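Local coordinates for protein probable TonB-dependent siderophore receptor PiuA (Acinetobacter baumannii, PDB 5FP1) that probably takes up iron across the outer membrane by binding iron-chelating siderophores, perhaps ferric enterobactin, at the cell surface, at residues S505-E518 against T550-V562. Sequence-based numbering, arbitrary orientation.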
ATOM      1  N   SER A 505      14.720  -4.012  -3.284  1.00 20.89           N
ATOM      2  CA  SER A 505      15.757  -3.006  -3.133  1.00 23.88           C
ATOM      3  C   SER A 505      16.275  -2.985  -1.690  1.00 25.91           C
ATOM      4  O   SER A 505      17.357  -2.466  -1.438  1.00 24.97           O
ATOM      5  CB  SER A 505      15.267  -1.626  -3.571  1.00 27.13           C
ATOM      6  OG  SER A 505      14.251  -1.148  -2.708  1.00 28.88           O
ATOM      7  N   GLU A 506      15.528  -3.592  -0.757  1.00 20.89           N
ATOM      8  CA  GLU A 506      15.867  -3.551   0.669  1.00 20.16           C
ATOM      9  C   GLU A 506      16.532  -4.843   1.200  1.00 22.08           C
ATOM     10  O   GLU A 506      16.873  -4.960   2.373  1.00 22.04           O
ATOM     11  CB  GLU A 506      14.608  -3.234   1.488  1.00 19.58           C
ATOM     12  CG  GLU A 506      13.956  -1.901   1.105  1.00 23.46           C
ATOM     13  CD  GLU A 506      12.555  -1.738   1.655  1.00 30.29           C
ATOM     14  OE1 GLU A 506      12.121  -2.585   2.481  1.00 28.03           O
ATOM     15  OE2 GLU A 506      11.879  -0.752   1.272  1.00 27.43           O
ATOM     16  N   THR A 507      16.708  -5.802   0.330  1.00 18.63           N
ATOM     17  CA  THR A 507      17.153  -7.135   0.709  1.00 20.68           C
ATOM     18  C   THR A 507      18.631  -7.076   1.130  1.00 19.42           C
ATOM     19  O   THR A 507      19.471  -6.480   0.452  1.00 17.78           O
ATOM     20  CB  THR A 507      16.899  -8.116  -0.464  1.00 23.66           C
ATOM     21  OG1 THR A 507      15.514  -8.502  -0.440  1.00 31.41           O
ATOM     22  CG2 THR A 507      17.759  -9.386  -0.358  1.00 24.25           C
ATOM     23  N   ILE A 508      18.907  -7.641   2.291  1.00 16.96           N
ATOM     24  CA  ILE A 508      20.239  -7.671   2.857  1.00 18.48           C
ATOM     25  C   ILE A 508      21.005  -8.876   2.300  1.00 16.96           C
ATOM     26  O   ILE A 508      20.424  -9.953   1.999  1.00 18.66           O
ATOM     27  CB  ILE A 508      20.181  -7.730   4.411  1.00 17.67           C
ATOM     28  CG1 ILE A 508      21.576  -7.502   5.024  1.00 17.98           C
ATOM     29  CG2 ILE A 508      19.595  -9.058   4.881  1.00 20.08           C
ATOM     30  CD1 ILE A 508      21.578  -7.296   6.527  1.00 19.02           C
ATOM     31  N   ASN A 509      22.306  -8.681   2.129  1.00 18.47           N
ATOM     32  CA  ASN A 509      23.193  -9.755   1.714  1.00 16.39           C
ATOM     33  C   ASN A 509      24.599  -9.530   2.290  1.00 16.54           C
ATOM     34  O   ASN A 509      24.833  -8.587   3.041  1.00 18.07           O
ATOM     35  CB  ASN A 509      23.186  -9.926   0.194  1.00 16.59           C
ATOM     36  CG  ASN A 509      23.702  -8.705  -0.551  1.00 19.43           C
ATOM     37  OD1 ASN A 509      24.689  -8.123  -0.187  1.00 19.64           O
ATOM     38  ND2 ASN A 509      23.001  -8.318  -1.618  1.00 19.86           N
ATOM     39  N   ALA A 510      25.519 -10.424   1.968  1.00 16.28           N
ATOM     40  CA  ALA A 510      26.873 -10.357   2.551  1.00 18.10           C
ATOM     41  C   ALA A 510      27.511  -9.019   2.259  1.00 16.94           C
ATOM     42  O   ALA A 510      28.272  -8.520   3.061  1.00 20.58           O
ATOM     43  CB  ALA A 510      27.737 -11.465   1.975  1.00 19.90           C
ATOM     44  N   ASN A 511      27.235  -8.470   1.076  1.00 17.29           N
ATOM     45  CA  ASN A 511      27.974  -7.317   0.592  1.00 18.60           C
ATOM     46  C   ASN A 511      27.380  -5.944   0.946  1.00 20.59           C
ATOM     47  O   ASN A 511      28.082  -4.952   0.856  1.00 22.67           O
ATOM     48  CB  ASN A 511      28.135  -7.453  -0.916  1.00 18.84           C
ATOM     49  CG  ASN A 511      28.738  -8.790  -1.285  1.00 21.37           C
ATOM     50  OD1 ASN A 511      28.161  -9.560  -2.043  1.00 27.64           O
ATOM     51  ND2 ASN A 511      29.876  -9.105  -0.670  1.00 20.53           N
ATOM     52  N   ASN A 512      26.113  -5.888   1.359  1.00 20.68           N
ATOM     53  CA  ASN A 512      25.513  -4.599   1.749  1.00 20.68           C
ATOM     54  C   ASN A 512      25.201  -4.480   3.235  1.00 20.89           C
ATOM     55  O   ASN A 512      24.720  -3.432   3.720  1.00 18.56           O
ATOM     56  CB  ASN A 512      24.270  -4.299   0.891  1.00 19.87           C
ATOM     57  CG  ASN A 512      23.134  -5.275   1.110  1.00 20.31           C
ATOM     58  OD1 ASN A 512      23.116  -6.052   2.068  1.00 16.97           O
ATOM     59  ND2 ASN A 512      22.173  -5.247   0.195  1.00 19.95           N
ATOM     60  N   GLN A 513      25.501  -5.542   3.980  1.00 20.14           N
ATOM     61  CA  GLN A 513      25.079  -5.630   5.374  1.00 18.32           C
ATOM     62  C   GLN A 513      25.701  -4.564   6.251  1.00 19.52           C
ATOM     63  O   GLN A 513      25.135  -4.224   7.270  1.00 19.51           O
ATOM     64  CB  GLN A 513      25.430  -7.002   5.993  1.00 22.94           C
ATOM     65  CG  GLN A 513      26.932  -7.273   6.170  1.00 20.37           C
ATOM     66  CD  GLN A 513      27.185  -8.704   6.634  1.00 21.52           C
ATOM     67  OE1 GLN A 513      26.720  -9.112   7.688  1.00 17.19           O
ATOM     68  NE2 GLN A 513      27.881  -9.470   5.830  1.00 20.43           N
ATOM     69  N   MET A 514      26.861  -4.041   5.861  1.00 20.41           N
ATOM     70  CA  MET A 514      27.554  -3.048   6.679  1.00 20.62           C
ATOM     71  C   MET A 514      27.214  -1.612   6.234  1.00 23.92           C
ATOM     72  O   MET A 514      27.674  -0.658   6.839  1.00 23.97           O
ATOM     73  CB  MET A 514      29.087  -3.271   6.637  1.00 20.69           C
ATOM     74  CG  MET A 514      29.765  -2.907   5.340  1.00 21.27           C
ATOM     75  SD  MET A 514      29.198  -3.738   3.842  1.00 28.85           S
ATOM     76  CE  MET A 514      29.813  -5.417   4.090  1.00 29.31           C
ATOM     77  N   ILE A 515      26.400  -1.452   5.199  1.00 21.60           N
ATOM     78  CA  ILE A 515      26.166  -0.122   4.634  1.00 21.65           C
ATOM     79  C   ILE A 515      25.213   0.671   5.540  1.00 20.80           C
ATOM     80  O   ILE A 515      24.249   0.117   6.114  1.00 20.79           O
ATOM     81  CB  ILE A 515      25.625  -0.221   3.189  1.00 23.10           C
ATOM     82  CG1 ILE A 515      26.543  -1.088   2.312  1.00 31.32           C
ATOM     83  CG2 ILE A 515      25.493   1.154   2.552  1.00 23.21           C
ATOM     84  CD1 ILE A 515      27.900  -0.468   2.036  1.00 35.61           C
ATOM     85  N   ASP A 516      25.489   1.965   5.696  1.00 22.12           N
ATOM     86  CA  ASP A 516      24.654   2.853   6.498  1.00 22.55           C
ATOM     87  C   ASP A 516      23.305   3.080   5.775  1.00 17.47           C
ATOM     88  O   ASP A 516      23.171   2.810   4.580  1.00 17.73           O
ATOM     89  CB  ASP A 516      25.306   4.235   6.670  1.00 26.79           C
ATOM     90  CG  ASP A 516      26.522   4.229   7.604  1.00 35.33           C
ATOM     91  OD1 ASP A 516      26.578   3.452   8.565  1.00 34.56           O
ATOM     92  OD2 ASP A 516      27.407   5.053   7.373  1.00 42.43           O
ATOM     93  N   PRO A 517      22.318   3.591   6.494  1.00 18.20           N
ATOM     94  CA  PRO A 517      20.996   3.757   5.875  1.00 17.67           C
ATOM     95  C   PRO A 517      20.944   4.755   4.740  1.00 21.34           C
ATOM     96  O   PRO A 517      21.711   5.724   4.711  1.00 20.07           O
ATOM     97  CB  PRO A 517      20.124   4.267   7.024  1.00 18.87           C
ATOM     98  CG  PRO A 517      20.809   3.832   8.267  1.00 22.33           C
ATOM     99  CD  PRO A 517      22.285   3.797   7.951  1.00 21.80           C
ATOM    100  N   GLU A 518      20.014   4.528   3.821  1.00 19.26           N
ATOM    101  CA  GLU A 518      19.687   5.533   2.822  1.00 19.08           C
ATOM    102  C   GLU A 518      19.109   6.736   3.521  1.00 19.14           C
ATOM    103  O   GLU A 518      18.515   6.617   4.580  1.00 16.71           O
ATOM    104  CB  GLU A 518      18.674   4.987   1.830  1.00 18.81           C
ATOM    105  CG  GLU A 518      19.200   3.819   0.998  1.00 18.26           C
ATOM    106  CD  GLU A 518      18.242   3.434  -0.105  1.00 20.50           C
ATOM    107  OE1 GLU A 518      17.029   3.250   0.182  1.00 22.81           O
ATOM    108  OE2 GLU A 518      18.687   3.305  -1.262  1.00 19.57           O
ATOM    109  N   THR A 550      21.181   7.263  -2.022  1.00 20.15           N
ATOM    110  CA  THR A 550      20.557   6.017  -2.435  1.00 20.27           C
ATOM    111  C   THR A 550      21.610   4.943  -2.510  1.00 19.75           C
ATOM    112  O   THR A 550      22.735   5.189  -2.996  1.00 21.67           O
ATOM    113  CB  THR A 550      19.936   6.186  -3.834  1.00 20.35           C
ATOM    114  OG1 THR A 550      18.927   7.201  -3.798  1.00 20.39           O
ATOM    115  CG2 THR A 550      19.323   4.885  -4.346  1.00 20.37           C
ATOM    116  N   ARG A 551      21.262   3.746  -2.053  1.00 19.78           N
ATOM    117  CA  ARG A 551      22.181   2.626  -2.110  1.00 18.84           C
ATOM    118  C   ARG A 551      22.241   2.135  -3.546  1.00 22.31           C
ATOM    119  O   ARG A 551      21.217   1.934  -4.164  1.00 18.17           O
ATOM    120  CB  ARG A 551      21.728   1.490  -1.187  1.00 21.63           C
ATOM    121  CG  ARG A 551      22.791   0.405  -0.993  1.00 20.21           C
ATOM    122  CD  ARG A 551      22.455  -0.462   0.212  1.00 25.35           C
ATOM    123  NE  ARG A 551      21.189  -1.135   0.075  1.00 27.34           N
ATOM    124  CZ  ARG A 551      20.072  -0.871   0.742  1.00 25.60           C
ATOM    125  NH1 ARG A 551      19.978   0.094   1.653  1.00 22.81           N
ATOM    126  NH2 ARG A 551      19.015  -1.610   0.483  1.00 31.13           N
ATOM    127  N   VAL A 552      23.430   1.918  -4.093  1.00 19.13           N
ATOM    128  CA  VAL A 552      23.533   1.401  -5.442  1.00 20.75           C
ATOM    129  C   VAL A 552      24.632   0.340  -5.483  1.00 22.76           C
ATOM    130  O   VAL A 552      25.448   0.264  -4.582  1.00 21.61           O
ATOM    131  CB  VAL A 552      23.826   2.511  -6.480  1.00 30.56           C
ATOM    132  CG1 VAL A 552      22.695   3.541  -6.521  1.00 32.46           C
ATOM    133  CG2 VAL A 552      25.145   3.178  -6.180  1.00 32.14           C
ATOM    134  N   GLN A 553      24.570  -0.521  -6.491  1.00 21.17           N
ATOM    135  CA  GLN A 553      25.564  -1.559  -6.698  1.00 28.42           C
ATOM    136  C   GLN A 553      26.651  -0.988  -7.601  1.00 33.49           C
ATOM    137  O   GLN A 553      26.355  -0.326  -8.608  1.00 31.60           O
ATOM    138  CB  GLN A 553      24.881  -2.789  -7.305  1.00 30.31           C
ATOM    139  CG  GLN A 553      25.654  -4.077  -7.158  1.00 35.21           C
ATOM    140  CD  GLN A 553      24.828  -5.306  -7.472  1.00 38.76           C
ATOM    141  OE1 GLN A 553      23.664  -5.217  -7.858  1.00 38.59           O
ATOM    142  NE2 GLN A 553      25.436  -6.471  -7.320  1.00 40.44           N
ATOM    143  N   ILE A 554      27.900  -1.234  -7.202  1.00 28.98           N
ATOM    144  CA  ILE A 554      29.122  -0.848  -7.918  1.00 31.99           C
ATOM    145  C   ILE A 554      29.687  -1.986  -8.784  1.00 32.02           C
ATOM    146  O   ILE A 554      30.180  -1.743  -9.873  1.00 34.72           O
ATOM    147  CB  ILE A 554      30.233  -0.472  -6.923  1.00 42.14           C
ATOM    148  CG1 ILE A 554      29.787   0.691  -6.046  1.00 41.85           C
ATOM    149  CG2 ILE A 554      31.514  -0.123  -7.663  1.00 48.01           C
ATOM    150  CD1 ILE A 554      29.126   1.805  -6.826  1.00 41.61           C
ATOM    151  N   ASP A 555      29.636  -3.221  -8.289  1.00 28.36           N
ATOM    152  CA  ASP A 555      30.023  -4.383  -9.073  1.00 27.37           C
ATOM    153  C   ASP A 555      29.286  -5.546  -8.469  1.00 30.18           C
ATOM    154  O   ASP A 555      28.462  -5.347  -7.593  1.00 28.44           O
ATOM    155  CB  ASP A 555      31.535  -4.587  -9.079  1.00 32.22           C
ATOM    156  CG  ASP A 555      32.082  -4.962  -7.705  1.00 34.06           C
ATOM    157  OD1 ASP A 555      31.376  -5.636  -6.915  1.00 31.64           O
ATOM    158  OD2 ASP A 555      33.233  -4.590  -7.425  1.00 33.76           O
ATOM    159  N   PRO A 556      29.536  -6.764  -8.947  1.00 28.93           N
ATOM    160  CA  PRO A 556      28.584  -7.800  -8.537  1.00 30.74           C
ATOM    161  C   PRO A 556      28.517  -8.070  -7.039  1.00 29.67           C
ATOM    162  O   PRO A 556      27.537  -8.669  -6.568  1.00 30.34           O
ATOM    163  CB  PRO A 556      29.074  -9.042  -9.289  1.00 34.19           C
ATOM    164  CG  PRO A 556      29.746  -8.480 -10.507  1.00 36.14           C
ATOM    165  CD  PRO A 556      30.407  -7.202 -10.052  1.00 33.73           C
ATOM    166  N   THR A 557      29.546  -7.668  -6.296  1.00 22.88           N
ATOM    167  CA  THR A 557      29.601  -7.953  -4.863  1.00 24.09           C
ATOM    168  C   THR A 557      30.067  -6.725  -4.086  1.00 26.58           C
ATOM    169  O   THR A 557      30.645  -6.855  -3.000  1.00 23.69           O
ATOM    170  CB  THR A 557      30.526  -9.160  -4.489  1.00 23.57           C
ATOM    171  OG1 THR A 557      31.821  -8.992  -5.060  1.00 24.46           O
ATOM    172  CG2 THR A 557      29.973 -10.484  -4.917  1.00 25.44           C
ATOM    173  N   THR A 558      29.743  -5.536  -4.589  1.00 25.67           N
ATOM    174  CA  THR A 558      30.065  -4.290  -3.898  1.00 24.90           C
ATOM    175  C   THR A 558      28.913  -3.249  -3.994  1.00 28.17           C
ATOM    176  O   THR A 558      28.384  -3.003  -5.082  1.00 26.45           O
ATOM    177  CB  THR A 558      31.316  -3.653  -4.511  1.00 30.09           C
ATOM    178  OG1 THR A 558      32.356  -4.652  -4.638  1.00 29.40           O
ATOM    179  CG2 THR A 558      31.805  -2.470  -3.674  1.00 31.56           C
ATOM    180  N   TYR A 559      28.569  -2.631  -2.864  1.00 24.92           N
ATOM    181  CA  TYR A 559      27.549  -1.576  -2.799  1.00 25.24           C
ATOM    182  C   TYR A 559      28.101  -0.310  -2.198  1.00 28.87           C
ATOM    183  O   TYR A 559      29.093  -0.345  -1.491  1.00 33.84           O
ATOM    184  CB  TYR A 559      26.363  -2.036  -1.930  1.00 24.10           C
ATOM    185  CG  TYR A 559      25.618  -3.198  -2.485  1.00 24.35           C
ATOM    186  CD1 TYR A 559      26.106  -4.504  -2.334  1.00 26.60           C
ATOM    187  CD2 TYR A 559      24.421  -3.023  -3.161  1.00 26.44           C
ATOM    188  CE1 TYR A 559      25.418  -5.567  -2.838  1.00 27.09           C
ATOM    189  CE2 TYR A 559      23.730  -4.094  -3.677  1.00 27.64           C
ATOM    190  CZ  TYR A 559      24.231  -5.358  -3.499  1.00 28.46           C
ATOM    191  OH  TYR A 559      23.557  -6.419  -3.986  1.00 30.78           O
ATOM    192  N   ALA A 560      27.431   0.811  -2.454  1.00 24.07           N
ATOM    193  CA  ALA A 560      27.762   2.080  -1.836  1.00 25.05           C
ATOM    194  C   ALA A 560      26.537   2.989  -1.837  1.00 24.59           C
ATOM    195  O   ALA A 560      25.627   2.778  -2.605  1.00 32.97           O
ATOM    196  CB  ALA A 560      28.894   2.765  -2.616  1.00 27.97           C
ATOM    197  N   ASN A 561      26.558   4.032  -1.021  1.00 22.66           N
ATOM    198  CA  ASN A 561      25.420   4.944  -0.863  1.00 22.33           C
ATOM    199  C   ASN A 561      25.543   6.236  -1.678  1.00 33.41           C
ATOM    200  O   ASN A 561      25.240   7.316  -1.169  1.00 37.83           O
ATOM    201  CB  ASN A 561      25.328   5.365   0.582  1.00 29.49           C
ATOM    202  CG  ASN A 561      24.290   4.609   1.359  1.00 31.62           C
ATOM    203  OD1 ASN A 561      23.496   3.841   0.816  1.00 27.16           O
ATOM    204  ND2 ASN A 561      24.290   4.836   2.659  1.00 29.11           N
ATOM    205  N   VAL A 562      25.907   6.120  -2.949  1.00 24.89           N
ATOM    206  CA  VAL A 562      26.269   7.277  -3.760  1.00 34.36           C
ATOM    207  C   VAL A 562      25.215   7.638  -4.802  1.00 31.66           C
ATOM    208  O   VAL A 562      25.406   8.577  -5.566  1.00 29.49           O
ATOM    209  CB  VAL A 562      27.615   7.022  -4.492  1.00 31.43           C
ATOM    210  CG1 VAL A 562      28.754   6.926  -3.489  1.00 40.61           C
ATOM    211  CG2 VAL A 562      27.554   5.753  -5.314  1.00 33.60           C
TER
HETATM  212  O   HOH W   1      29.973  -3.651  -0.494  1.00 25.07           O
HETATM  213  O   HOH W   2      31.444  -6.831   0.148  1.00 35.89           O
HETATM  214  O   HOH W   3      26.035  -9.259  -3.811  1.00 44.40           O
HETATM  215  O   HOH W   4      20.987  -3.333  -1.892  1.00 25.08           O
HETATM  216  O   HOH W   5      21.984   2.054   2.304  1.00 18.54           O
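Tyr559 turns its ring toward the loop, one face against CB of Asn512, a CH-pi contact of 3.9 Å from that carbon to the ring centroid; CG of Gln553 lies over the opposite face, toward its rim. At its far end the phenol OH accepts a hydrogen bond from Asn509 ND2 (3.1 Å), the amide plane turned 43° from the ring. At the other end of the contact, the anti lone pair of Glu518 OE2 receives the backbone N of Arg551 at 2.7 Å in a nearly straight bond (170°), and Asn561 ND2 reaches Asp516 O at 3.0 Å from above its carbonyl plane. With CG anti to the backbone N (chi1 -169°), Arg551 extends toward the loop between these ends, and a bend at chi3 brings NH2 to 2.7 Å from Ser505 O, while two waters at the guanidinium edge link it to Asn512 ND2 and to Asp516 O and Asn561 OD1.

Behind this first shell, Asn509 and Asn512 brace each other's stretch of loop: Asn509 OD1 closes an Asx turn on the N of Asn511, Asn512 OD1 takes the N of Asn509, and Asn512 ND2 is tied to Thr507 O. Glu518 OE1, meanwhile, forms a salt bridge with Lys547. The contact illustrates how a long barrel loop is held against the next hairpin: the loop joining strands 482-493 and 518-531 lies against the beta-hairpin of strands 536-555 and 558-575, while strand 459-476 touches the loop through Ile508, Asn509 and Pro517.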